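PDB 5H9D: heptaprenyl diphosphate synthase (HEPPP synthase) subunit 1 family protein from Staphylococcus aureus, which probably serves as the regulatory partner of a catalytic prenyltransferase chain in a two-subunit enzyme that makes heptaprenyl diphosphate, the precursor of the menaquinone side chain. Local coordinates for residues E13-G18 against S78-T83; H57-T62 against E106-L111; L91-E96 against S138-N143; V126-L131 against K166-S171. All coordinates share one frame; numbering follows the deposited sequence.

The four contacts tie together an all-helical subunit built largely of four long helices, 43-65, 70-88, 91-112 and 118-140, with helix 4-15 added at one side. Contact 1 is polar and buried, though at the periphery of the subunit, where the partner chain packs on helices 4-15 and 70-88; the other three are partly buried. Contact 2 and contact 4 adjoin, their centres about 8 Å apart, and both depend on lysine-carboxylate pairs, contact 4 adding a tyrosine. Contact 3 is different in kind, an aromatic cluster toward the other end of helices 91-112 and 118-140. It shares the first of these helices with contact 2 and the second with contact 4.

Contact 1: residues E13-G18 against S78-T83; sequences EERLKG and SAHFYT
At the heterodimer interface, the C-terminal end of helix 4-15 meets the flank of helix 70-88 through a single side chain, Arg-15, which reaches His-80 and Thr-83. The backbones stay well apart, with the CA atoms of Arg-15 and His-80 separated by 7.8 Å, and the guanidinium spans the gap. Its chain bends at chi2 (39°), and a further turn at chi4 sets the planar group across the imidazole at about a right angle, the two planes 77° apart. Arg-15 NH1 sits over one face of the ring; its modelled separation from His-80 ND1, 2.6 Å, is too short to be taken literally at this resolution. The other terminal nitrogen continues to the next turn, where Arg-15 NH2 gives a weak, long hydrogen bond of 3.4 Å to Thr-83 OG1. That hydroxyl also donates to the carbonyl O of its own helix at His-80, a bond whose modelled length is doubtful. The contact thus joins the N-terminal helix to the second of the long helices of a subunit whose family belongs to the terpene synthase superfamily. Glu-135 of the farnesyl pyrophosphate synthetase chain forms a salt bridge with Arg-15 NH2, and Arg-142 of the same chain hydrogen-bonds to the carbonyl O of Arg-15. The charge of Arg-15 is probably offset in part from its own helix too: Glu-14 OE1 lies 3.5 Å from Arg-15 NE but well out of the guanidinium plane, a pairing of charges to which no N-H points.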
# COMPACT_ATOMS: atom_id res chain seq x y z
N GLU C 13 -12.19 7.08 -13.07
CA GLU C 13 -13.44 6.40 -13.36
C GLU C 13 -13.26 4.90 -13.51
O GLU C 13 -13.89 4.11 -12.81
CB GLU C 13 -14.03 6.98 -14.64
CG GLU C 13 -15.15 7.96 -14.39
CD GLU C 13 -16.38 7.23 -13.93
OE1 GLU C 13 -16.91 6.44 -14.74
OE2 GLU C 13 -16.78 7.42 -12.76
N GLU C 14 -12.40 4.51 -14.45
CA GLU C 14 -12.16 3.10 -14.68
C GLU C 14 -11.70 2.44 -13.38
O GLU C 14 -12.23 1.40 -12.97
CB GLU C 14 -11.10 2.91 -15.77
CG GLU C 14 -10.03 4.00 -15.80
CD GLU C 14 -8.68 3.52 -16.35
OE1 GLU C 14 -8.01 2.69 -15.67
OE2 GLU C 14 -8.31 3.97 -17.47
N ARG C 15 -10.71 3.06 -12.74
CA ARG C 15 -10.14 2.59 -11.48
C ARG C 15 -11.17 2.51 -10.34
O ARG C 15 -11.07 1.64 -9.47
CB ARG C 15 -8.93 3.48 -11.09
CG ARG C 15 -7.52 2.88 -11.37
CD ARG C 15 -7.46 2.12 -12.68
NE ARG C 15 -6.21 1.39 -12.94
CZ ARG C 15 -5.06 1.98 -13.23
NH1 ARG C 15 -5.01 3.30 -13.25
NH2 ARG C 15 -3.99 1.27 -13.56
N LEU C 16 -12.16 3.40 -10.34
CA LEU C 16 -13.17 3.38 -9.28
C LEU C 16 -14.46 2.64 -9.63
O LEU C 16 -15.52 2.96 -9.11
CB LEU C 16 -13.53 4.80 -8.86
CG LEU C 16 -12.56 5.54 -7.96
CD1 LEU C 16 -13.23 6.83 -7.49
CD2 LEU C 16 -12.19 4.65 -6.77
N LYS C 17 -14.37 1.65 -10.51
CA LYS C 17 -15.57 0.92 -10.87
C LYS C 17 -16.32 0.38 -9.66
O LYS C 17 -16.83 1.15 -8.85
CB LYS C 17 -15.23 -0.21 -11.84
CG LYS C 17 -15.25 0.23 -13.30
CD LYS C 17 -16.67 0.56 -13.75
CE LYS C 17 -16.73 1.39 -15.06
NZ LYS C 17 -16.67 2.88 -14.86
N GLY C 18 -16.36 -0.94 -9.55
CA GLY C 18 -17.09 -1.61 -8.48
C GLY C 18 -17.24 -0.99 -7.10
O GLY C 18 -17.60 -1.70 -6.17
N SER C 78 -3.26 7.18 -5.87
CA SER C 78 -1.82 7.23 -5.72
C SER C 78 -1.20 6.06 -6.45
O SER C 78 -0.20 6.23 -7.14
CB SER C 78 -1.46 7.22 -4.25
OG SER C 78 -0.09 7.42 -4.12
N ALA C 79 -1.79 4.88 -6.31
CA ALA C 79 -1.26 3.70 -6.98
C ALA C 79 -1.46 3.95 -8.47
O ALA C 79 -0.64 3.56 -9.30
CB ALA C 79 -2.01 2.45 -6.52
N HIS C 80 -2.56 4.63 -8.81
CA HIS C 80 -2.82 4.92 -10.20
C HIS C 80 -1.64 5.71 -10.76
O HIS C 80 -1.16 5.42 -11.85
CB HIS C 80 -4.11 5.72 -10.35
CG HIS C 80 -4.41 6.09 -11.77
ND1 HIS C 80 -3.77 5.50 -12.84
CD2 HIS C 80 -5.26 7.00 -12.30
CE1 HIS C 80 -4.21 6.03 -13.96
NE2 HIS C 80 -5.12 6.94 -13.66
N PHE C 81 -1.17 6.69 -10.00
CA PHE C 81 -0.03 7.51 -10.39
C PHE C 81 1.20 6.72 -10.84
O PHE C 81 1.95 7.18 -11.70
CB PHE C 81 0.38 8.42 -9.21
CG PHE C 81 1.77 9.04 -9.35
CD1 PHE C 81 1.94 10.27 -9.99
CD2 PHE C 81 2.89 8.43 -8.79
CE1 PHE C 81 3.18 10.88 -10.07
CE2 PHE C 81 4.14 9.03 -8.86
CZ PHE C 81 4.28 10.26 -9.50
N TYR C 82 1.42 5.55 -10.25
CA TYR C 82 2.60 4.75 -10.58
C TYR C 82 2.43 3.87 -11.83
O TYR C 82 3.39 3.65 -12.57
CB TYR C 82 3.04 3.96 -9.33
CG TYR C 82 4.18 2.94 -9.47
CD1 TYR C 82 5.27 3.13 -10.34
CD2 TYR C 82 4.20 1.81 -8.64
CE1 TYR C 82 6.33 2.23 -10.37
CE2 TYR C 82 5.26 0.91 -8.67
CZ TYR C 82 6.32 1.12 -9.52
OH TYR C 82 7.35 0.20 -9.48
N THR C 83 1.23 3.36 -12.06
CA THR C 83 1.01 2.56 -13.25
C THR C 83 1.35 3.50 -14.39
O THR C 83 1.84 3.08 -15.44
CB THR C 83 -0.45 2.14 -13.38
OG1 THR C 83 -1.29 3.26 -13.05
CG2 THR C 83 -0.75 0.98 -12.46

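Contact 2: residues H57-T62 against E106-L111; sequences HLDDIT and ELKSSL
Asp-59 and Lys-108 reach toward each other from facing helices and join in a salt bridge, the ammonium NZ of Lys-108 donating to the carboxylate OD2 of Asp-59. The modelled separation of Lys-108 NZ and Asp-59 OD2 is 2.5 Å, but the position of this oxygen is not secure, so the exact length carries little weight. Nothing else touches across the two segments. The lysine chain is extended beyond CG, and its first torsion (chi1 -77°) sets CG anti to the carbonyl carbon; from there it runs straight over the gap, bringing Lys-108 CD alongside the carboxylate, 3.6 Å from Asp-59 OD1. The backbones can consequently remain distant, with the CA atoms of Asp-59 and Lys-108 9.2 Å apart. Helices 43-65 and 91-112, which the pair connects, are the first and third of the four long helices in sequence; helix 70-88 intervenes along the chain and packs against a different side of 57-62 through His-57, Leu-58 and Ile-61. A second cation shares the same oxygen: Lys-167 NZ, from the irregular segment 166-171, also forms a salt bridge with Asp-59 OD2, so one carboxylate probably offsets much of the charge of two lysines, while Tyr-168 and Ile-128 of helix 118-140 pack on the chain of Lys-108. Elsewhere on 106-111 the helix faces the farnesyl pyrophosphate synthetase chain, where Ser-110 OG hydrogen-bonds to Asp-25 and Glu-106 OE2 to Ser-23, both of that chain.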
# COMPACT_ATOMS: atom_id res chain seq x y z
N HIS C 57 -6.00 15.03 -1.50
CA HIS C 57 -7.17 14.30 -1.04
C HIS C 57 -6.93 13.75 0.35
O HIS C 57 -7.78 13.89 1.22
CB HIS C 57 -7.53 13.16 -1.98
CG HIS C 57 -8.89 12.58 -1.72
ND1 HIS C 57 -10.02 13.36 -1.57
CD2 HIS C 57 -9.31 11.30 -1.62
CE1 HIS C 57 -11.07 12.59 -1.39
NE2 HIS C 57 -10.67 11.33 -1.42
N LEU C 58 -5.77 13.16 0.56
CA LEU C 58 -5.42 12.61 1.87
C LEU C 58 -5.24 13.75 2.85
O LEU C 58 -5.48 13.60 4.05
CB LEU C 58 -4.14 11.74 1.78
CG LEU C 58 -4.18 10.51 0.85
CD1 LEU C 58 -2.80 10.10 0.47
CD2 LEU C 58 -4.91 9.35 1.49
N ASP C 59 -4.79 14.90 2.36
CA ASP C 59 -4.62 16.04 3.24
C ASP C 59 -5.97 16.37 3.83
O ASP C 59 -6.14 16.43 5.05
CB ASP C 59 -4.13 17.25 2.48
CG ASP C 59 -2.64 17.38 2.50
OD1 ASP C 59 -2.04 17.02 3.54
OD2 ASP C 59 -2.06 17.85 1.48
N ASP C 60 -6.92 16.57 2.93
CA ASP C 60 -8.30 16.93 3.24
C ASP C 60 -9.06 16.01 4.18
O ASP C 60 -9.90 16.48 4.93
CB ASP C 60 -9.10 17.08 1.95
CG ASP C 60 -8.62 18.25 1.12
OD1 ASP C 60 -8.08 19.22 1.72
OD2 ASP C 60 -8.79 18.23 -0.12
N ILE C 61 -8.79 14.72 4.11
CA ILE C 61 -9.48 13.77 4.96
C ILE C 61 -9.46 14.17 6.44
O ILE C 61 -10.47 14.05 7.13
CB ILE C 61 -8.88 12.35 4.74
CG1 ILE C 61 -9.40 11.80 3.41
CG2 ILE C 61 -9.21 11.43 5.92
CD1 ILE C 61 -8.55 10.71 2.81
N THR C 62 -8.34 14.70 6.91
CA THR C 62 -8.24 15.09 8.30
C THR C 62 -8.80 16.50 8.59
O THR C 62 -9.10 16.83 9.74
CB THR C 62 -6.76 14.97 8.78
OG1 THR C 62 -6.16 13.80 8.21
CG2 THR C 62 -6.70 14.79 10.27
N GLU C 106 7.49 15.22 3.93
CA GLU C 106 8.33 15.64 5.06
C GLU C 106 7.97 17.11 5.41
O GLU C 106 7.80 17.45 6.58
CB GLU C 106 9.84 15.55 4.71
CG GLU C 106 10.46 14.18 4.79
CD GLU C 106 11.92 14.15 4.27
OE1 GLU C 106 12.19 14.78 3.22
OE2 GLU C 106 12.79 13.49 4.88
N LEU C 107 7.87 17.98 4.40
CA LEU C 107 7.54 19.36 4.69
C LEU C 107 6.18 19.49 5.37
O LEU C 107 6.08 20.18 6.37
CB LEU C 107 7.60 20.23 3.43
CG LEU C 107 9.00 20.36 2.81
CD1 LEU C 107 8.91 20.94 1.41
CD2 LEU C 107 9.86 21.20 3.68
N LYS C 108 5.14 18.83 4.86
CA LYS C 108 3.82 18.90 5.51
C LYS C 108 3.92 18.43 6.97
O LYS C 108 3.34 19.04 7.86
CB LYS C 108 2.77 18.08 4.77
CG LYS C 108 2.23 18.73 3.50
CD LYS C 108 1.34 17.81 2.67
CE LYS C 108 0.94 18.50 1.36
NZ LYS C 108 0.20 17.64 0.34
N SER C 109 4.65 17.35 7.21
CA SER C 109 4.82 16.86 8.58
C SER C 109 5.45 17.94 9.46
O SER C 109 5.03 18.18 10.60
CB SER C 109 5.70 15.61 8.61
OG SER C 109 5.84 15.15 9.94
N SER C 110 6.48 18.58 8.91
CA SER C 110 7.16 19.63 9.61
C SER C 110 6.20 20.79 9.93
O SER C 110 6.25 21.37 11.02
CB SER C 110 8.35 20.12 8.77
OG SER C 110 9.40 19.17 8.76
N LEU C 111 5.33 21.14 8.99
CA LEU C 111 4.36 22.23 9.21
C LEU C 111 3.36 21.82 10.28
O LEU C 111 3.10 22.56 11.22
CB LEU C 111 3.60 22.59 7.92
CG LEU C 111 4.42 23.39 6.89
CD1 LEU C 111 3.62 23.56 5.61
CD2 LEU C 111 4.79 24.77 7.49

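Contact 3: residues L91-E96 against S138-N143; sequences LSFQNE and SHFGIN
The carbonyl O of Ser-92, one residue before the Phe-93 that packs on His-139 and Phe-140, is gripped by two backbone N-H groups: Ser-92 O accepts from Asn-95 N at 3.1 Å and from Glu-96 N at 3.3 Å. This turn of helix 91-112 presents the phenyl group of Phe-93 toward segment 138-143, its CG placed anti to the backbone N (chi1 170°). The side chain of His-139 comes in against the stem of the phenylalanine, with His-139 NE2 3.4 Å from Phe-93 CB. The two rings are near parallel, at 26°, yet they are slid so far apart, with centroids of Phe-93 and His-139 separated by 5.3 Å, that they barely overlap. Phe-140 uses the phenyl face instead. It stands in a T-shaped (edge-to-face) pair, the planes 71° apart, and its leading atom Phe-140 CZ lies over the face of Phe-93, 3.9 Å from CD2 of that ring. His-139 CD2 in turn lies over a face of Phe-140, which closes the three rings into an aromatic cluster. The imidazole is held by Asp-90, just ahead of the helical turn: one of its carboxylate oxygens receives a hydrogen bond from His-139 NE2 and the other from the backbone N of Phe-93, linking both partners through one side chain. Leu-85 and Ile-88 of helix 70-88 touch Phe-93, as do Ile-135 and Thr-136 of helix 118-140, while Ile-40 and Pro-41 of a loop rest against Phe-140; the cluster thus sits where the ends of three helices converge.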
# COMPACT_ATOMS: atom_id res chain seq x y z
N LEU C 91 12.75 6.22 -16.70
CA LEU C 91 13.14 5.83 -15.36
C LEU C 91 13.69 6.94 -14.46
O LEU C 91 13.32 7.02 -13.29
CB LEU C 91 14.11 4.66 -15.43
CG LEU C 91 14.34 3.98 -14.09
CD1 LEU C 91 14.85 2.57 -14.31
CD2 LEU C 91 15.31 4.81 -13.28
N SER C 92 14.57 7.79 -14.98
CA SER C 92 15.14 8.87 -14.17
C SER C 92 14.09 9.83 -13.63
O SER C 92 14.28 10.42 -12.57
CB SER C 92 16.18 9.68 -14.96
OG SER C 92 17.48 9.29 -14.58
N PHE C 93 13.00 10.00 -14.37
CA PHE C 93 11.91 10.88 -13.97
C PHE C 93 11.26 10.34 -12.71
O PHE C 93 10.77 11.12 -11.88
CB PHE C 93 10.87 10.98 -15.09
CG PHE C 93 9.60 11.67 -14.68
CD1 PHE C 93 9.64 12.88 -13.99
CD2 PHE C 93 8.37 11.13 -15.01
CE1 PHE C 93 8.46 13.55 -13.64
CE2 PHE C 93 7.19 11.78 -14.67
CZ PHE C 93 7.23 12.99 -13.98
N GLN C 94 11.27 9.01 -12.57
CA GLN C 94 10.69 8.37 -11.40
C GLN C 94 11.49 8.61 -10.11
O GLN C 94 10.95 8.48 -9.01
CB GLN C 94 10.52 6.87 -11.61
CG GLN C 94 9.64 6.26 -10.53
CD GLN C 94 9.79 4.77 -10.40
OE1 GLN C 94 10.83 4.27 -9.96
NE2 GLN C 94 8.75 4.03 -10.79
N ASN C 95 12.78 8.94 -10.27
CA ASN C 95 13.68 9.21 -9.15
C ASN C 95 13.32 10.62 -8.71
O ASN C 95 12.76 10.82 -7.63
CB ASN C 95 15.15 9.15 -9.64
CG ASN C 95 16.19 9.39 -8.51
OD1 ASN C 95 16.86 10.43 -8.49
ND2 ASN C 95 16.36 8.42 -7.59
N GLU C 96 13.64 11.58 -9.56
CA GLU C 96 13.35 12.99 -9.30
C GLU C 96 11.96 13.19 -8.70
O GLU C 96 11.78 13.93 -7.73
CB GLU C 96 13.42 13.79 -10.60
CG GLU C 96 14.80 13.88 -11.20
CD GLU C 96 15.66 14.93 -10.50
OE1 GLU C 96 16.03 14.69 -9.32
OE2 GLU C 96 15.94 15.99 -11.13
N SER C 138 10.01 20.87 -16.05
CA SER C 138 11.46 21.00 -16.22
C SER C 138 12.24 19.70 -16.42
O SER C 138 13.42 19.61 -16.08
CB SER C 138 12.05 21.77 -15.02
OG SER C 138 11.85 21.06 -13.82
N HIS C 139 11.60 18.70 -16.98
CA HIS C 139 12.26 17.43 -17.23
C HIS C 139 12.03 17.02 -18.67
O HIS C 139 12.82 16.28 -19.26
CB HIS C 139 11.72 16.35 -16.32
CG HIS C 139 12.29 14.99 -16.58
ND1 HIS C 139 13.52 14.60 -16.09
CD2 HIS C 139 11.81 13.94 -17.28
CE1 HIS C 139 13.77 13.36 -16.48
NE2 HIS C 139 12.75 12.94 -17.21
N PHE C 140 10.93 17.53 -19.23
CA PHE C 140 10.52 17.24 -20.59
C PHE C 140 10.64 18.47 -21.51
O PHE C 140 11.06 18.34 -22.66
CB PHE C 140 9.06 16.74 -20.58
CG PHE C 140 8.86 15.48 -19.78
CD1 PHE C 140 9.36 14.26 -20.24
CD2 PHE C 140 8.16 15.51 -18.58
CE1 PHE C 140 9.18 13.10 -19.51
CE2 PHE C 140 7.97 14.35 -17.84
CZ PHE C 140 8.48 13.14 -18.30
N GLY C 141 10.26 19.63 -21.01
CA GLY C 141 10.35 20.86 -21.78
C GLY C 141 11.53 21.69 -21.32
O GLY C 141 11.36 22.67 -20.60
N ILE C 142 12.73 21.27 -21.74
CA ILE C 142 14.02 21.90 -21.40
C ILE C 142 14.22 22.15 -19.90
O ILE C 142 13.29 22.55 -19.19
CB ILE C 142 14.28 23.24 -22.21
CG1 ILE C 142 14.71 22.92 -23.65
CG2 ILE C 142 15.40 24.06 -21.55
CD1 ILE C 142 15.21 24.14 -24.45
N ASN C 143 15.44 21.91 -19.42
CA ASN C 143 15.79 22.12 -18.01
C ASN C 143 15.71 23.61 -17.66
O ASN C 143 14.90 24.02 -16.81
CB ASN C 143 17.20 21.59 -17.71
CG ASN C 143 17.28 20.07 -17.77
OD1 ASN C 143 17.31 19.48 -18.86
ND2 ASN C 143 17.31 19.43 -16.61

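Contact 4: residues V126-L131 against K166-S171; sequences VKIETL and KKYNQS
Helix 118-140 is faced by the irregular segment 166-171 at a distance that only side chains bridge, the CA atoms of Ile-128 and Tyr-168 being 9.7 Å apart. Ile-128 lies on one face of the tyrosine ring: its CD1 makes a CH-pi contact 4.1 Å from the Tyr-168 centroid and 17° off the ring normal. Its other branch, Ile-128 CG2, packs nearer the hydroxyl end, 3.5 Å from Tyr-168 CE1. With CG between its backbone N and carbonyl carbon (chi1 59°), the tyrosine points its hydroxyl at Glu-129, and Tyr-168 OH donates a hydrogen bond of 2.8 Å to Glu-129 OE1. This oxygen is met nearly along its C-O axis, and the carboxylate and ring planes differ by just 19°. The same Glu-129 OE1 receives Lys-166 NZ in a salt bridge of 3.1 Å. Glu-129 OE2 has a weak hydrogen bond from Tyr-164. Gathering a phenol and an ammonium group on one carboxylate oxygen probably stabilises the negative charge of Glu-129, while the isoleucine gives the ring apolar packing.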
# COMPACT_ATOMS: atom_id res chain seq x y z
N VAL C 126 6.32 27.18 -1.15
CA VAL C 126 6.60 27.24 -2.57
C VAL C 126 6.76 25.83 -3.09
O VAL C 126 6.13 25.47 -4.09
CB VAL C 126 7.86 28.10 -2.87
CG1 VAL C 126 8.26 27.96 -4.34
CG2 VAL C 126 7.54 29.57 -2.56
N LYS C 127 7.59 25.05 -2.39
CA LYS C 127 7.89 23.66 -2.70
C LYS C 127 6.61 22.86 -2.79
O LYS C 127 6.29 22.30 -3.85
CB LYS C 127 8.76 23.02 -1.62
CG LYS C 127 10.19 23.52 -1.48
CD LYS C 127 11.12 22.85 -2.41
CE LYS C 127 12.52 23.20 -2.03
NZ LYS C 127 13.26 21.99 -1.52
N ILE C 128 5.88 22.78 -1.67
CA ILE C 128 4.65 22.02 -1.69
C ILE C 128 3.75 22.44 -2.88
O ILE C 128 3.17 21.59 -3.58
CB ILE C 128 3.85 22.21 -0.38
CG1 ILE C 128 4.53 21.48 0.77
CG2 ILE C 128 2.44 21.75 -0.56
CD1 ILE C 128 3.91 21.80 2.14
N GLU C 129 3.66 23.74 -3.13
CA GLU C 129 2.80 24.20 -4.20
C GLU C 129 3.28 24.18 -5.64
O GLU C 129 2.48 24.26 -6.54
CB GLU C 129 2.33 25.59 -3.86
CG GLU C 129 0.88 25.73 -4.08
CD GLU C 129 0.08 24.98 -3.05
OE1 GLU C 129 0.24 25.30 -1.84
OE2 GLU C 129 -0.70 24.08 -3.46
N THR C 130 4.58 24.04 -5.87
CA THR C 130 5.15 24.06 -7.22
C THR C 130 6.00 22.86 -7.62
O THR C 130 6.14 22.55 -8.80
CB THR C 130 6.05 25.33 -7.41
OG1 THR C 130 7.10 25.32 -6.42
CG2 THR C 130 5.24 26.60 -7.27
N LEU C 131 6.57 22.20 -6.61
CA LEU C 131 7.45 21.04 -6.79
C LEU C 131 6.99 20.02 -7.81
O LEU C 131 7.75 19.69 -8.71
CB LEU C 131 7.68 20.37 -5.44
CG LEU C 131 8.95 19.55 -5.25
CD1 LEU C 131 10.18 20.37 -5.70
CD2 LEU C 131 9.08 19.14 -3.77
N LYS C 166 -4.84 26.30 2.61
CA LYS C 166 -4.15 25.05 2.31
C LYS C 166 -4.85 23.74 2.58
O LYS C 166 -5.22 23.05 1.66
CB LYS C 166 -2.82 25.03 3.06
CG LYS C 166 -1.76 25.95 2.50
CD LYS C 166 -2.28 27.34 2.19
CE LYS C 166 -1.22 28.13 1.44
NZ LYS C 166 -0.75 27.37 0.24
N LYS C 167 -4.99 23.42 3.87
CA LYS C 167 -5.60 22.18 4.38
C LYS C 167 -4.44 21.56 5.14
O LYS C 167 -4.62 20.99 6.22
CB LYS C 167 -6.05 21.22 3.27
CG LYS C 167 -4.91 20.51 2.57
CD LYS C 167 -5.22 20.24 1.10
CE LYS C 167 -4.02 19.62 0.39
NZ LYS C 167 -2.77 20.43 0.51
N TYR C 168 -3.24 21.68 4.55
CA TYR C 168 -2.05 21.20 5.22
C TYR C 168 -1.61 22.30 6.21
O TYR C 168 -0.77 22.07 7.10
CB TYR C 168 -0.93 20.85 4.21
CG TYR C 168 -0.44 21.95 3.30
CD1 TYR C 168 -0.76 21.96 1.95
CD2 TYR C 168 0.35 22.98 3.80
CE1 TYR C 168 -0.32 22.98 1.12
CE2 TYR C 168 0.80 24.01 2.98
CZ TYR C 168 0.46 24.01 1.64
OH TYR C 168 0.85 25.08 0.85
N ASN C 169 -2.21 23.48 6.06
CA ASN C 169 -1.93 24.59 6.97
C ASN C 169 -2.97 24.52 8.11
O ASN C 169 -3.03 25.40 8.97
CB ASN C 169 -1.99 25.95 6.23
CG ASN C 169 -0.58 26.56 5.93
OD1 ASN C 169 -0.21 26.79 4.78
ND2 ASN C 169 0.20 26.82 6.99
N GLN C 170 -3.76 23.45 8.13
CA GLN C 170 -4.78 23.21 9.17
C GLN C 170 -4.41 23.63 10.61
O GLN C 170 -5.20 24.29 11.27
CB GLN C 170 -5.20 21.71 9.15
CG GLN C 170 -5.01 20.94 10.49
CD GLN C 170 -5.17 19.39 10.38
OE1 GLN C 170 -4.30 18.67 9.87
NE2 GLN C 170 -6.30 18.89 10.88
N SER C 171 -3.24 23.26 11.11
CA SER C 171 -2.87 23.63 12.47
C SER C 171 -2.43 25.09 12.65
O SER C 171 -1.97 25.48 13.73
CB SER C 171 -1.76 22.71 13.00
OG SER C 171 -2.29 21.64 13.78